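Local coordinates for protein viral CASP8 and FADD-like apoptosis regulator (Molluscum contagiosum virus subtype 1, PDB 2BBR) that blocks host death-receptor-induced apoptosis by interfering with caspase-8 recruitment and activation at the death-inducing signalling complex, and suppresses host NF-kappa-B activation, at residues 18-23 with 67-72; 29-34 with 96-101; 59-64 with 85-90; 151-156 with 175-180. One frame throughout, in Å; residues are numbered along the deposited sequence.

Interaction 1: 18-23 with 67-72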
loop_
_atom_site.group_PDB
_atom_site.type_symbol
_atom_site.label_atom_id
_atom_site.label_comp_id
_atom_site.label_asym_id
_atom_site.label_seq_id
_atom_site.Cartn_x
_atom_site.Cartn_y
_atom_site.Cartn_z
ATOM N N GLU A 18 -16.154 9.644 -0.199
ATOM C CA GLU A 18 -16.667 10.413 -1.325
ATOM C C GLU A 18 -15.622 11.419 -1.792
ATOM O O GLU A 18 -15.767 12.035 -2.849
ATOM C CB GLU A 18 -17.946 11.149 -0.922
ATOM C CG GLU A 18 -19.106 10.231 -0.576
ATOM C CD GLU A 18 -20.314 10.986 -0.060
ATOM O OE1 GLU A 18 -20.802 11.890 -0.772
ATOM O OE2 GLU A 18 -20.778 10.674 1.058
ATOM N N GLU A 19 -14.565 11.576 -1.002
ATOM C CA GLU A 19 -13.510 12.519 -1.336
ATOM C C GLU A 19 -12.361 11.902 -2.120
ATOM O O GLU A 19 -11.481 12.615 -2.587
ATOM C CB GLU A 19 -12.962 13.165 -0.060
ATOM C CG GLU A 19 -14.000 13.954 0.722
ATOM C CD GLU A 19 -14.644 15.045 -0.112
ATOM O OE1 GLU A 19 -13.911 15.933 -0.598
ATOM O OE2 GLU A 19 -15.881 15.014 -0.283
ATOM N N LEU A 20 -12.372 10.581 -2.271
ATOM C CA LEU A 20 -11.306 9.893 -2.989
ATOM C C LEU A 20 -11.727 9.542 -4.408
ATOM O O LEU A 20 -12.898 9.267 -4.664
ATOM C CB LEU A 20 -10.920 8.614 -2.244
ATOM C CG LEU A 20 -10.588 8.760 -0.758
ATOM C CD1 LEU A 20 -10.302 7.391 -0.174
ATOM C CD2 LEU A 20 -9.395 9.682 -0.570
ATOM N N ASP A 21 -10.770 9.553 -5.331
ATOM C CA ASP A 21 -11.065 9.207 -6.715
ATOM C C ASP A 21 -10.749 7.731 -6.926
ATOM O O ASP A 21 -10.341 7.041 -5.989
ATOM C CB ASP A 21 -10.272 10.100 -7.685
ATOM C CG ASP A 21 -8.770 9.890 -7.603
ATOM O OD1 ASP A 21 -8.031 10.793 -8.051
ATOM O OD2 ASP A 21 -8.322 8.831 -7.115
ATOM N N SER A 22 -10.941 7.243 -8.147
ATOM C CA SER A 22 -10.703 5.835 -8.446
ATOM C C SER A 22 -9.280 5.355 -8.195
ATOM O O SER A 22 -9.076 4.214 -7.785
ATOM C CB SER A 22 -11.104 5.531 -9.893
ATOM O OG SER A 22 -12.497 5.705 -10.080
ATOM N N HIS A 23 -8.294 6.208 -8.448
ATOM C CA HIS A 23 -6.913 5.805 -8.220
ATOM C C HIS A 23 -6.690 5.611 -6.722
ATOM O O HIS A 23 -6.138 4.600 -6.286
ATOM C CB HIS A 23 -5.941 6.857 -8.750
ATOM C CG HIS A 23 -4.505 6.452 -8.638
ATOM N ND1 HIS A 23 -3.950 5.454 -9.411
ATOM C CD2 HIS A 23 -3.517 6.883 -7.817
ATOM C CE1 HIS A 23 -2.685 5.290 -9.073
ATOM N NE2 HIS A 23 -2.397 6.144 -8.108
ATOM N N LEU A 67 -1.767 8.448 1.164
ATOM C CA LEU A 67 -2.410 9.003 -0.029
ATOM C C LEU A 67 -2.059 10.479 -0.192
ATOM O O LEU A 67 -2.460 11.120 -1.166
ATOM C CB LEU A 67 -3.934 8.866 0.062
ATOM C CG LEU A 67 -4.568 7.474 0.010
ATOM C CD1 LEU A 67 -6.076 7.598 0.161
ATOM C CD2 LEU A 67 -4.223 6.800 -1.305
ATOM N N GLN A 68 -1.321 11.012 0.773
ATOM C CA GLN A 68 -0.904 12.406 0.753
ATOM C C GLN A 68 -2.091 13.363 0.780
ATOM O O GLN A 68 -2.036 14.448 0.201
ATOM C CB GLN A 68 -0.037 12.675 -0.480
ATOM C CG GLN A 68 1.273 11.903 -0.480
ATOM C CD GLN A 68 2.211 12.351 0.625
ATOM O OE1 GLN A 68 2.718 13.472 0.604
ATOM N NE2 GLN A 68 2.441 11.478 1.601
ATOM N N ARG A 69 -3.164 12.957 1.452
ATOM C CA ARG A 69 -4.348 13.797 1.563
ATOM C C ARG A 69 -4.308 14.561 2.882
ATOM O O ARG A 69 -5.077 14.301 3.808
ATOM C CB ARG A 69 -5.619 12.948 1.451
ATOM C CG ARG A 69 -5.822 12.333 0.062
ATOM C CD ARG A 69 -5.905 13.404 -1.021
ATOM N NE ARG A 69 -7.029 14.310 -0.801
ATOM C CZ ARG A 69 -8.264 14.108 -1.251
ATOM N NH1 ARG A 69 -8.551 13.026 -1.960
ATOM N NH2 ARG A 69 -9.218 14.988 -0.980
ATOM N N MET A 70 -3.382 15.511 2.956
ATOM C CA MET A 70 -3.226 16.316 4.157
ATOM C C MET A 70 -4.453 17.194 4.376
ATOM O O MET A 70 -4.714 17.639 5.491
ATOM C CB MET A 70 -1.962 17.170 4.065
ATOM C CG MET A 70 -0.673 16.438 4.439
ATOM S SD MET A 70 -0.371 14.903 3.532
ATOM C CE MET A 70 1.148 14.328 4.305
ATOM N N ASP A 71 -5.205 17.444 3.305
ATOM C CA ASP A 71 -6.427 18.235 3.410
ATOM C C ASP A 71 -7.443 17.478 4.266
ATOM O O ASP A 71 -8.077 18.049 5.153
ATOM C CB ASP A 71 -7.005 18.543 2.013
ATOM C CG ASP A 71 -7.299 17.293 1.194
ATOM O OD1 ASP A 71 -6.513 16.323 1.243
ATOM O OD2 ASP A 71 -8.317 17.293 0.469
ATOM N N LEU A 72 -7.568 16.178 4.019
ATOM C CA LEU A 72 -8.506 15.350 4.770
ATOM C C LEU A 72 -8.028 15.093 6.201
ATOM O O LEU A 72 -8.838 14.963 7.120
ATOM C CB LEU A 72 -8.753 14.032 4.032
ATOM C CG LEU A 72 -9.367 14.214 2.635
ATOM C CD1 LEU A 72 -9.570 12.856 1.980
ATOM C CD2 LEU A 72 -10.694 14.961 2.735
HETATM O O HOH W 1 -11.805 15.712 -2.245
#
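Arg69 carries the polar part of the contact, reaching the carbonyl of Glu19 with its guanidinium. NH1 donates to Glu19 O over 3.0 Å, nearly straight (168°). The oxygen lies in the guanidinium plane, whereas NH1 stands above the plane of the carbonyl. A water accepts from Arg69 NH2 and donates to both Glu19 O and Glu19 OE1. The NE/NH2 edge of the guanidinium, set by bends of the chain at chi2 (-59°, placing CD) and chi3 (-61°, placing NE), holds Asp71 side-on: NE bonds to OD1 and NH2 to OD2, both at 2.9 Å, each oxygen using its syn lone pair.

Apolar contacts accompany this network. Leu72 CD1 sits 3.6 Å above the centre of the guanidinium plane and meets Glu19 CB at 4.0 Å. Leu20 CD2 touches Leu67 CD1 at 4.0 Å, the two side chains crossing at about a right angle, and lies 4.1 Å from Leu72 CD1.

NH1 also forms a salt bridge to Glu24 of helix 22-31. Arg69, Asp71 and Leu72 spell out the RxDL motif of death effector domains, whose arginine and aspartate join an acid of the second helix, here Glu24, in a surface charge triad.

Interaction 2: 29-34 with 96-101. With AZI (azide ion), chain B.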
loop_
_atom_site.group_PDB
_atom_site.type_symbol
_atom_site.label_atom_id
_atom_site.label_comp_id
_atom_site.label_asym_id
_atom_site.label_seq_id
_atom_site.Cartn_x
_atom_site.Cartn_y
_atom_site.Cartn_z
ATOM N N LEU A 29 -7.527 -0.122 -1.426
ATOM C CA LEU A 29 -7.860 -1.536 -1.531
ATOM C C LEU A 29 -6.583 -2.369 -1.436
ATOM O O LEU A 29 -6.569 -3.426 -0.810
ATOM C CB LEU A 29 -8.593 -1.828 -2.842
ATOM C CG LEU A 29 -10.078 -1.458 -2.868
ATOM C CD1 LEU A 29 -10.647 -1.713 -4.250
ATOM C CD2 LEU A 29 -10.830 -2.278 -1.826
ATOM N N PHE A 30 -5.508 -1.886 -2.050
ATOM C CA PHE A 30 -4.229 -2.588 -2.001
ATOM C C PHE A 30 -3.710 -2.617 -0.560
ATOM O O PHE A 30 -3.245 -3.650 -0.076
ATOM C CB PHE A 30 -3.219 -1.892 -2.912
ATOM C CG PHE A 30 -1.823 -2.434 -2.798
ATOM C CD1 PHE A 30 -1.427 -3.561 -3.513
ATOM C CD2 PHE A 30 -0.899 -1.814 -1.969
ATOM C CE1 PHE A 30 -0.120 -4.060 -3.399
ATOM C CE2 PHE A 30 0.397 -2.303 -1.850
ATOM C CZ PHE A 30 0.789 -3.427 -2.566
ATOM N N LEU A 31 -3.797 -1.483 0.129
ATOM C CA LEU A 31 -3.338 -1.413 1.513
ATOM C C LEU A 31 -4.090 -2.401 2.401
ATOM O O LEU A 31 -3.544 -2.905 3.388
ATOM C CB LEU A 31 -3.524 0.004 2.071
ATOM C CG LEU A 31 -2.576 1.095 1.572
ATOM C CD1 LEU A 31 -2.974 2.426 2.190
ATOM C CD2 LEU A 31 -1.133 0.745 1.932
ATOM N N CYS A 32 -5.342 -2.674 2.041
ATOM C CA CYS A 32 -6.193 -3.589 2.798
ATOM C C CYS A 32 -6.184 -5.007 2.244
ATOM O O CYS A 32 -6.978 -5.840 2.675
ATOM C CB CYS A 32 -7.640 -3.089 2.792
ATOM S SG CYS A 32 -7.901 -1.472 3.529
ATOM N N HIS A 33 -5.282 -5.288 1.309
ATOM C CA HIS A 33 -5.230 -6.601 0.673
ATOM C C HIS A 33 -5.149 -7.811 1.604
ATOM O O HIS A 33 -5.845 -8.802 1.385
ATOM C CB HIS A 33 -4.067 -6.650 -0.318
ATOM C CG HIS A 33 -4.079 -7.857 -1.204
ATOM N ND1 HIS A 33 -4.992 -8.029 -2.222
ATOM C CD2 HIS A 33 -3.295 -8.962 -1.211
ATOM C CE1 HIS A 33 -4.772 -9.189 -2.816
ATOM N NE2 HIS A 33 -3.747 -9.774 -2.221
ATOM N N ASP A 34 -4.307 -7.741 2.629
ATOM C CA ASP A 34 -4.153 -8.858 3.558
ATOM C C ASP A 34 -5.301 -8.984 4.551
ATOM O O ASP A 34 -5.761 -10.089 4.844
ATOM C CB ASP A 34 -2.849 -8.724 4.341
ATOM C CG ASP A 34 -1.644 -8.578 3.443
ATOM O OD1 ASP A 34 -1.452 -9.443 2.563
ATOM O OD2 ASP A 34 -0.891 -7.601 3.621
ATOM N N TYR A 96 5.465 -2.970 4.225
ATOM C CA TYR A 96 5.495 -3.521 2.874
ATOM C C TYR A 96 4.445 -2.868 1.975
ATOM O O TYR A 96 4.767 -2.350 0.905
ATOM C CB TYR A 96 5.260 -5.037 2.904
ATOM C CG TYR A 96 5.012 -5.649 1.543
ATOM C CD1 TYR A 96 5.994 -5.627 0.553
ATOM C CD2 TYR A 96 3.786 -6.232 1.240
ATOM C CE1 TYR A 96 5.760 -6.167 -0.706
ATOM C CE2 TYR A 96 3.539 -6.774 -0.018
ATOM C CZ TYR A 96 4.531 -6.738 -0.985
ATOM O OH TYR A 96 4.296 -7.272 -2.231
ATOM N N ARG A 97 3.190 -2.882 2.408
ATOM C CA ARG A 97 2.118 -2.313 1.599
ATOM C C ARG A 97 2.240 -0.802 1.438
ATOM O O ARG A 97 2.034 -0.266 0.349
ATOM C CB ARG A 97 0.753 -2.654 2.211
ATOM C CG ARG A 97 0.448 -4.140 2.340
ATOM C CD ARG A 97 -0.155 -4.715 1.077
ATOM N NE ARG A 97 -0.269 -6.168 1.158
ATOM C CZ ARG A 97 -0.152 -6.970 0.109
ATOM N NH1 ARG A 97 0.071 -6.446 -1.089
ATOM N NH2 ARG A 97 -0.207 -8.286 0.265
ATOM N N LYS A 98 2.555 -0.108 2.525
ATOM C CA LYS A 98 2.687 1.341 2.451
ATOM C C LYS A 98 3.835 1.740 1.526
ATOM O O LYS A 98 3.706 2.675 0.731
ATOM C CB LYS A 98 2.885 1.921 3.853
ATOM C CG LYS A 98 1.633 1.820 4.722
ATOM C CD LYS A 98 1.842 2.400 6.112
ATOM C CE LYS A 98 2.677 1.482 6.989
ATOM N NZ LYS A 98 3.062 2.154 8.260
ATOM N N LEU A 99 4.952 1.025 1.616
ATOM C CA LEU A 99 6.102 1.313 0.768
ATOM C C LEU A 99 5.769 1.116 -0.704
ATOM O O LEU A 99 6.142 1.932 -1.545
ATOM C CB LEU A 99 7.285 0.419 1.144
ATOM C CG LEU A 99 8.538 0.535 0.267
ATOM C CD1 LEU A 99 9.031 1.975 0.229
ATOM C CD2 LEU A 99 9.623 -0.375 0.813
ATOM N N MET A 100 5.071 0.031 -1.021
ATOM C CA MET A 100 4.715 -0.223 -2.411
ATOM C C MET A 100 3.841 0.897 -2.973
ATOM O O MET A 100 4.011 1.309 -4.123
ATOM C CB MET A 100 4.013 -1.574 -2.551
ATOM C CG MET A 100 4.920 -2.773 -2.283
ATOM S SD MET A 100 6.413 -2.830 -3.318
ATOM C CE MET A 100 7.650 -2.440 -2.100
ATOM N N VAL A 101 2.898 1.392 -2.179
ATOM C CA VAL A 101 2.050 2.480 -2.654
ATOM C C VAL A 101 2.906 3.712 -2.934
ATOM O O VAL A 101 2.776 4.345 -3.985
ATOM C CB VAL A 101 0.965 2.859 -1.622
ATOM C CG1 VAL A 101 0.285 4.159 -2.038
ATOM C CG2 VAL A 101 -0.066 1.738 -1.517
HETATM N N1 AZI B . 4.884 4.682 7.492
HETATM N N2 AZI B . 5.086 3.991 6.566
HETATM N N3 AZI B . 5.350 3.335 5.641
#
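The junction between the two death effector domains is built here round Arg97, whose side chain crosses over Phe30 from helix 95-104 and ends at His33 and Asp34, just beyond helix 22-31. Asp34 and Arg97 meet tip to tip in a salt bridge: NE donates to OD2 and NH2 to OD1, both over 2.9 Å. Carboxylate and guanidinium are turned 49° apart, and NE reaches OD2 from above the carboxylate plane.

The bend of the arginine at chi2 (-86°) accompanies a close passage over Phe30. CD lies over one face of the ring, 4.2 Å from its centroid, as a CH-pi contact, and CZ, 4.9 Å from the same centroid, makes an off-centre cation-pi contact. The planes stand 81° apart, with Phe30 CE1 at the guanidinium edge, 3.3 Å from NH1. His33 CB covers one guanidinium face and Tyr96 CE2 the opposite one. Val101 CG2 packs against Phe30 CD2 and Leu31 CD2, 3.7 Å from each. Lys98 NZ, whose stronger partner is Glu62, makes a weak hydrogen bond to azide N2 at 3.2 Å.

Glu144 of helix 136-145 forms a second salt bridge with Arg97 through NH1. That helix also packs on Phe30 through Val137 and Leu141, while Val66 of helix 57-66 lies against Val101.

Interaction 3: 59-64 with 85-90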
loop_
_atom_site.group_PDB
_atom_site.type_symbol
_atom_site.label_atom_id
_atom_site.label_comp_id
_atom_site.label_asym_id
_atom_site.label_seq_id
_atom_site.Cartn_x
_atom_site.Cartn_y
_atom_site.Cartn_z
ATOM N N ALA A 59 -5.280 3.810 11.884
ATOM C CA ALA A 59 -5.324 3.211 10.556
ATOM C C ALA A 59 -5.779 4.211 9.498
ATOM O O ALA A 59 -5.163 4.329 8.438
ATOM C CB ALA A 59 -6.245 1.998 10.556
ATOM N N LEU A 60 -6.860 4.928 9.787
ATOM C CA LEU A 60 -7.379 5.912 8.844
ATOM C C LEU A 60 -6.384 7.040 8.614
ATOM O O LEU A 60 -6.199 7.493 7.486
ATOM C CB LEU A 60 -8.712 6.484 9.342
ATOM C CG LEU A 60 -9.961 5.614 9.164
ATOM C CD1 LEU A 60 -10.209 5.369 7.684
ATOM C CD2 LEU A 60 -9.788 4.301 9.901
ATOM N N VAL A 61 -5.750 7.500 9.687
ATOM C CA VAL A 61 -4.770 8.567 9.572
ATOM C C VAL A 61 -3.606 8.110 8.691
ATOM O O VAL A 61 -3.143 8.858 7.828
ATOM C CB VAL A 61 -4.277 8.994 10.974
ATOM C CG1 VAL A 61 -3.022 9.841 10.868
ATOM C CG2 VAL A 61 -5.374 9.787 11.674
ATOM N N GLU A 62 -3.148 6.876 8.885
ATOM C CA GLU A 62 -2.052 6.359 8.068
ATOM C C GLU A 62 -2.473 6.265 6.608
ATOM O O GLU A 62 -1.705 6.607 5.708
ATOM C CB GLU A 62 -1.606 4.980 8.550
ATOM C CG GLU A 62 -0.839 5.002 9.847
ATOM C CD GLU A 62 -0.016 3.746 10.034
ATOM O OE1 GLU A 62 -0.495 2.807 10.704
ATOM O OE2 GLU A 62 1.106 3.700 9.493
ATOM N N MET A 63 -3.689 5.784 6.366
ATOM C CA MET A 63 -4.177 5.682 4.998
ATOM C C MET A 63 -4.154 7.040 4.316
ATOM O O MET A 63 -3.658 7.172 3.199
ATOM C CB MET A 63 -5.601 5.137 4.970
ATOM C CG MET A 63 -5.715 3.684 5.363
ATOM S SD MET A 63 -7.424 3.150 5.344
ATOM C CE MET A 63 -7.261 1.493 6.004
ATOM N N LEU A 64 -4.696 8.051 4.987
ATOM C CA LEU A 64 -4.726 9.388 4.400
ATOM C C LEU A 64 -3.320 9.944 4.189
ATOM O O LEU A 64 -3.054 10.617 3.194
ATOM C CB LEU A 64 -5.555 10.337 5.273
ATOM C CG LEU A 64 -7.048 9.995 5.365
ATOM C CD1 LEU A 64 -7.734 10.951 6.330
ATOM C CD2 LEU A 64 -7.683 10.070 3.982
ATOM N N GLU A 85 2.232 11.940 11.217
ATOM C CA GLU A 85 3.452 11.143 11.228
ATOM C C GLU A 85 3.685 10.480 12.585
ATOM O O GLU A 85 4.355 9.452 12.673
ATOM C CB GLU A 85 4.646 12.009 10.802
ATOM C CG GLU A 85 4.522 12.450 9.346
ATOM C CD GLU A 85 5.591 13.423 8.887
ATOM O OE1 GLU A 85 6.100 14.201 9.715
ATOM O OE2 GLU A 85 5.894 13.422 7.679
ATOM N N GLN A 86 3.109 11.044 13.639
ATOM C CA GLN A 86 3.257 10.457 14.965
ATOM C C GLN A 86 2.497 9.137 15.076
ATOM O O GLN A 86 2.765 8.340 15.974
ATOM C CB GLN A 86 2.765 11.423 16.044
ATOM C CG GLN A 86 3.727 12.567 16.326
ATOM C CD GLN A 86 5.085 12.072 16.789
ATOM O OE1 GLN A 86 5.172 11.214 17.664
ATOM N NE2 GLN A 86 6.150 12.610 16.205
ATOM N N LEU A 87 1.562 8.896 14.158
ATOM C CA LEU A 87 0.775 7.665 14.189
ATOM C C LEU A 87 1.230 6.599 13.203
ATOM O O LEU A 87 0.707 5.481 13.211
ATOM C CB LEU A 87 -0.707 7.973 13.947
ATOM C CG LEU A 87 -1.348 8.980 14.905
ATOM C CD1 LEU A 87 -2.854 8.978 14.702
ATOM C CD2 LEU A 87 -1.010 8.630 16.346
ATOM N N LEU A 88 2.196 6.926 12.353
ATOM C CA LEU A 88 2.676 5.955 11.381
ATOM C C LEU A 88 3.264 4.727 12.073
ATOM O O LEU A 88 4.023 4.847 13.039
ATOM C CB LEU A 88 3.723 6.594 10.464
ATOM C CG LEU A 88 3.198 7.679 9.518
ATOM C CD1 LEU A 88 4.365 8.355 8.819
ATOM C CD2 LEU A 88 2.250 7.061 8.497
ATOM N N GLY A 89 2.898 3.546 11.582
ATOM C CA GLY A 89 3.399 2.308 12.149
ATOM C C GLY A 89 2.662 1.825 13.382
ATOM O O GLY A 89 3.152 0.933 14.075
ATOM N N THR A 90 1.488 2.388 13.662
ATOM C CA THR A 90 0.735 1.979 14.846
ATOM C C THR A 90 -0.617 1.325 14.563
ATOM O O THR A 90 -1.489 1.299 15.431
ATOM C CB THR A 90 0.503 3.171 15.813
ATOM O OG1 THR A 90 -0.397 4.113 15.218
ATOM C CG2 THR A 90 1.822 3.864 16.138
#
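Glu62 and Gly89 make the hydrogen bond that joins helix 57-66 to the loop after helix 81-85. Gly89 N donates to Glu62 OE2 over 2.8 Å, almost straight at 171°, approaching from well above the carboxylate plane. The glutamate chain runs extended beyond CG (chi2 -160°), which carries CD out to the loop. The donating amide belongs to a type II turn from Leu87 to Thr90, with Gly89 in its third position; the positive phi there (82°) suits glycine. Leu87 O closes the turn, accepting from Thr90 N at 3.2 Å and from Thr90 OG1 at 2.7 Å.

Two leucines of the loop make the apolar contacts. Leu87 CD1 fits against the branched end of Val61, 3.9 Å from CG1, the side chains crossing at about a right angle. Leu88 CD2 lies beside the Glu62 chain, 4.0 Å from CG and 3.7 Å from OE2.

Both carboxylate oxygens have further partners: Ser91 OG bonds to OE1, and Lys98 of helix 95-104 forms a salt bridge with OE2. With an amide, a hydroxyl and an ammonium group gathered round it, the buried carboxylate is probably ionised, its charge offset in part by Lys98.

Interaction 4: 151-156 with 175-180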
loop_
_atom_site.group_PDB
_atom_site.type_symbol
_atom_site.label_atom_id
_atom_site.label_comp_id
_atom_site.label_asym_id
_atom_site.label_seq_id
_atom_site.Cartn_x
_atom_site.Cartn_y
_atom_site.Cartn_z
ATOM N N PRO A 151 5.771 -10.061 1.224
ATOM C CA PRO A 151 6.187 -9.071 2.224
ATOM C C PRO A 151 7.608 -9.292 2.753
ATOM O O PRO A 151 8.222 -8.374 3.298
ATOM C CB PRO A 151 5.124 -9.217 3.311
ATOM C CG PRO A 151 3.908 -9.625 2.524
ATOM C CD PRO A 151 4.472 -10.656 1.583
ATOM N N SER A 152 8.137 -10.499 2.580
ATOM C CA SER A 152 9.483 -10.822 3.049
ATOM C C SER A 152 10.540 -10.785 1.947
ATOM O O SER A 152 11.737 -10.740 2.228
ATOM C CB SER A 152 9.493 -12.212 3.694
ATOM O OG SER A 152 8.586 -12.278 4.777
ATOM N N SER A 153 10.097 -10.802 0.694
ATOM C CA SER A 153 11.021 -10.805 -0.433
ATOM C C SER A 153 10.573 -9.886 -1.555
ATOM O O SER A 153 9.555 -10.140 -2.202
ATOM C CB SER A 153 11.162 -12.228 -0.974
ATOM O OG SER A 153 11.931 -12.251 -2.164
ATOM N N VAL A 154 11.332 -8.820 -1.788
ATOM C CA VAL A 154 11.000 -7.879 -2.846
ATOM C C VAL A 154 12.186 -7.660 -3.784
ATOM O O VAL A 154 12.163 -6.751 -4.609
ATOM C CB VAL A 154 10.540 -6.509 -2.266
ATOM C CG1 VAL A 154 9.268 -6.693 -1.452
ATOM C CG2 VAL A 154 11.638 -5.896 -1.410
ATOM N N SER A 155 13.207 -8.509 -3.681
ATOM C CA SER A 155 14.392 -8.363 -4.518
ATOM C C SER A 155 14.104 -8.385 -6.016
ATOM O O SER A 155 14.800 -7.724 -6.781
ATOM C CB SER A 155 15.442 -9.431 -4.172
ATOM O OG SER A 155 14.972 -10.734 -4.448
ATOM N N VAL A 156 13.094 -9.136 -6.445
ATOM C CA VAL A 156 12.770 -9.171 -7.867
ATOM C C VAL A 156 12.358 -7.770 -8.315
ATOM O O VAL A 156 12.778 -7.296 -9.375
ATOM C CB VAL A 156 11.634 -10.175 -8.170
ATOM C CG1 VAL A 156 11.149 -9.999 -9.604
ATOM C CG2 VAL A 156 12.139 -11.599 -7.960
ATOM N N GLU A 175 16.671 -1.873 1.259
ATOM C CA GLU A 175 16.730 -1.526 2.668
ATOM C C GLU A 175 15.539 -2.095 3.425
ATOM O O GLU A 175 15.687 -2.558 4.559
ATOM C CB GLU A 175 16.811 -0.011 2.836
ATOM C CG GLU A 175 18.181 0.537 2.453
ATOM C CD GLU A 175 18.280 2.042 2.571
ATOM O OE1 GLU A 175 19.404 2.571 2.436
ATOM O OE2 GLU A 175 17.238 2.695 2.789
ATOM N N TYR A 176 14.363 -2.063 2.806
ATOM C CA TYR A 176 13.174 -2.616 3.438
ATOM C C TYR A 176 13.353 -4.112 3.668
ATOM O O TYR A 176 13.064 -4.616 4.752
ATOM C CB TYR A 176 11.926 -2.407 2.570
ATOM C CG TYR A 176 10.798 -3.319 3.000
ATOM C CD1 TYR A 176 10.115 -3.092 4.189
ATOM C CD2 TYR A 176 10.517 -4.495 2.297
ATOM C CE1 TYR A 176 9.194 -4.012 4.681
ATOM C CE2 TYR A 176 9.597 -5.426 2.783
ATOM C CZ TYR A 176 8.945 -5.176 3.981
ATOM O OH TYR A 176 8.086 -6.106 4.516
ATOM N N GLU A 177 13.816 -4.829 2.648
ATOM C CA GLU A 177 13.978 -6.267 2.798
ATOM C C GLU A 177 14.962 -6.599 3.905
ATOM O O GLU A 177 14.736 -7.530 4.679
ATOM C CB GLU A 177 14.420 -6.921 1.486
ATOM C CG GLU A 177 14.393 -8.442 1.579
ATOM C CD GLU A 177 14.525 -9.143 0.246
ATOM O OE1 GLU A 177 13.986 -8.639 -0.761
ATOM O OE2 GLU A 177 15.149 -10.223 0.211
ATOM N N GLN A 178 16.049 -5.840 3.985
ATOM C CA GLN A 178 17.047 -6.066 5.023
ATOM C C GLN A 178 16.474 -5.755 6.405
ATOM O O GLN A 178 16.740 -6.473 7.371
ATOM C CB GLN A 178 18.288 -5.216 4.754
ATOM C CG GLN A 178 19.072 -5.640 3.523
ATOM C CD GLN A 178 19.517 -7.082 3.595
ATOM O OE1 GLN A 178 18.758 -7.996 3.269
ATOM N NE2 GLN A 178 20.748 -7.298 4.044
ATOM N N GLN A 179 15.678 -4.695 6.506
ATOM C CA GLN A 179 15.063 -4.332 7.778
ATOM C C GLN A 179 14.077 -5.405 8.228
ATOM O O GLN A 179 14.034 -5.767 9.405
ATOM C CB GLN A 179 14.340 -2.989 7.654
ATOM C CG GLN A 179 15.272 -1.791 7.581
ATOM C CD GLN A 179 14.537 -0.498 7.291
ATOM O OE1 GLN A 179 13.485 -0.226 7.869
ATOM N NE2 GLN A 179 15.096 0.313 6.401
ATOM N N GLU A 180 13.274 -5.905 7.295
ATOM C CA GLU A 180 12.305 -6.943 7.621
ATOM C C GLU A 180 13.021 -8.220 8.056
ATOM O O GLU A 180 12.600 -8.884 9.001
ATOM C CB GLU A 180 11.403 -7.226 6.414
ATOM C CG GLU A 180 10.545 -8.480 6.565
ATOM C CD GLU A 180 9.592 -8.424 7.751
ATOM O OE1 GLU A 180 9.073 -9.494 8.140
ATOM O OE2 GLU A 180 9.349 -7.322 8.289
HETATM O O HOH W 2 12.976 -9.895 4.517
HETATM O O HOH W 3 9.890 -11.864 7.229
HETATM O O HOH W 4 14.534 -11.819 -1.798
#
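Glu177, which loses the most surface here, stretches from helix 167-187 to the backbone of Val154. Its CG is anti to the backbone N (chi1 -172°) and the chain stays extended beyond it, passing Ser152 O before OE1 accepts from Val154 N over 2.9 Å. The amide approaches from above the carboxylate plane. OE2 accepts a hydrogen bond from a water, 2.6 Å away, that also bonds to Ser153 OG and Ser155 OG, and a second water links Ser152 O to Glu177 O.

Val154 is the N-cap residue of helix 155-163, which places the carboxylate at the amino end of that helix, where the helix dipole would be expected to favour its negative charge. The two helices are the last of the second death effector domain, and the contact ties the start of one to the middle of the other.

Tyr176 has the second largest buried share. Its hydroxyl donates to Pro151 O over 2.6 Å, in the carbonyl plane, and the oxygen sits at the edge of the ring in its plane. Further along that edge Val154 CG2 meets CD2 at 4.1 Å, the side chains crossing at about a right angle. Tyr96 and Leu99 of helix 95-104 also pack against Tyr176, and the ring of His194, a tag residue, meets it.

Interaction 1 lies in the first death effector domain, and interaction 3 joins its helix 57-66 to the loop leading to helix 95-104; interaction 4 belongs to the second domain, and interaction 2 spans the junction. Interactions 1 and 3 touch where helix 57-66 gives way to helix 70-77, Leu72 CD1 lying 3.9 Å from Leu64 CD2. Interaction 3 meets interaction 2 through the 2.8 Å salt bridge from Lys98 NZ to Glu62 OE2, beside the azide, whose pocket takes in Leu88, Lys98 and Arg95. Interaction 2 also touches interaction 4, with Tyr96 CB 3.4 Å from Tyr176 OH. The charged motif of interaction 1 stays remote from interaction 4, their centres 28 Å apart on opposite sides of the chain's centre.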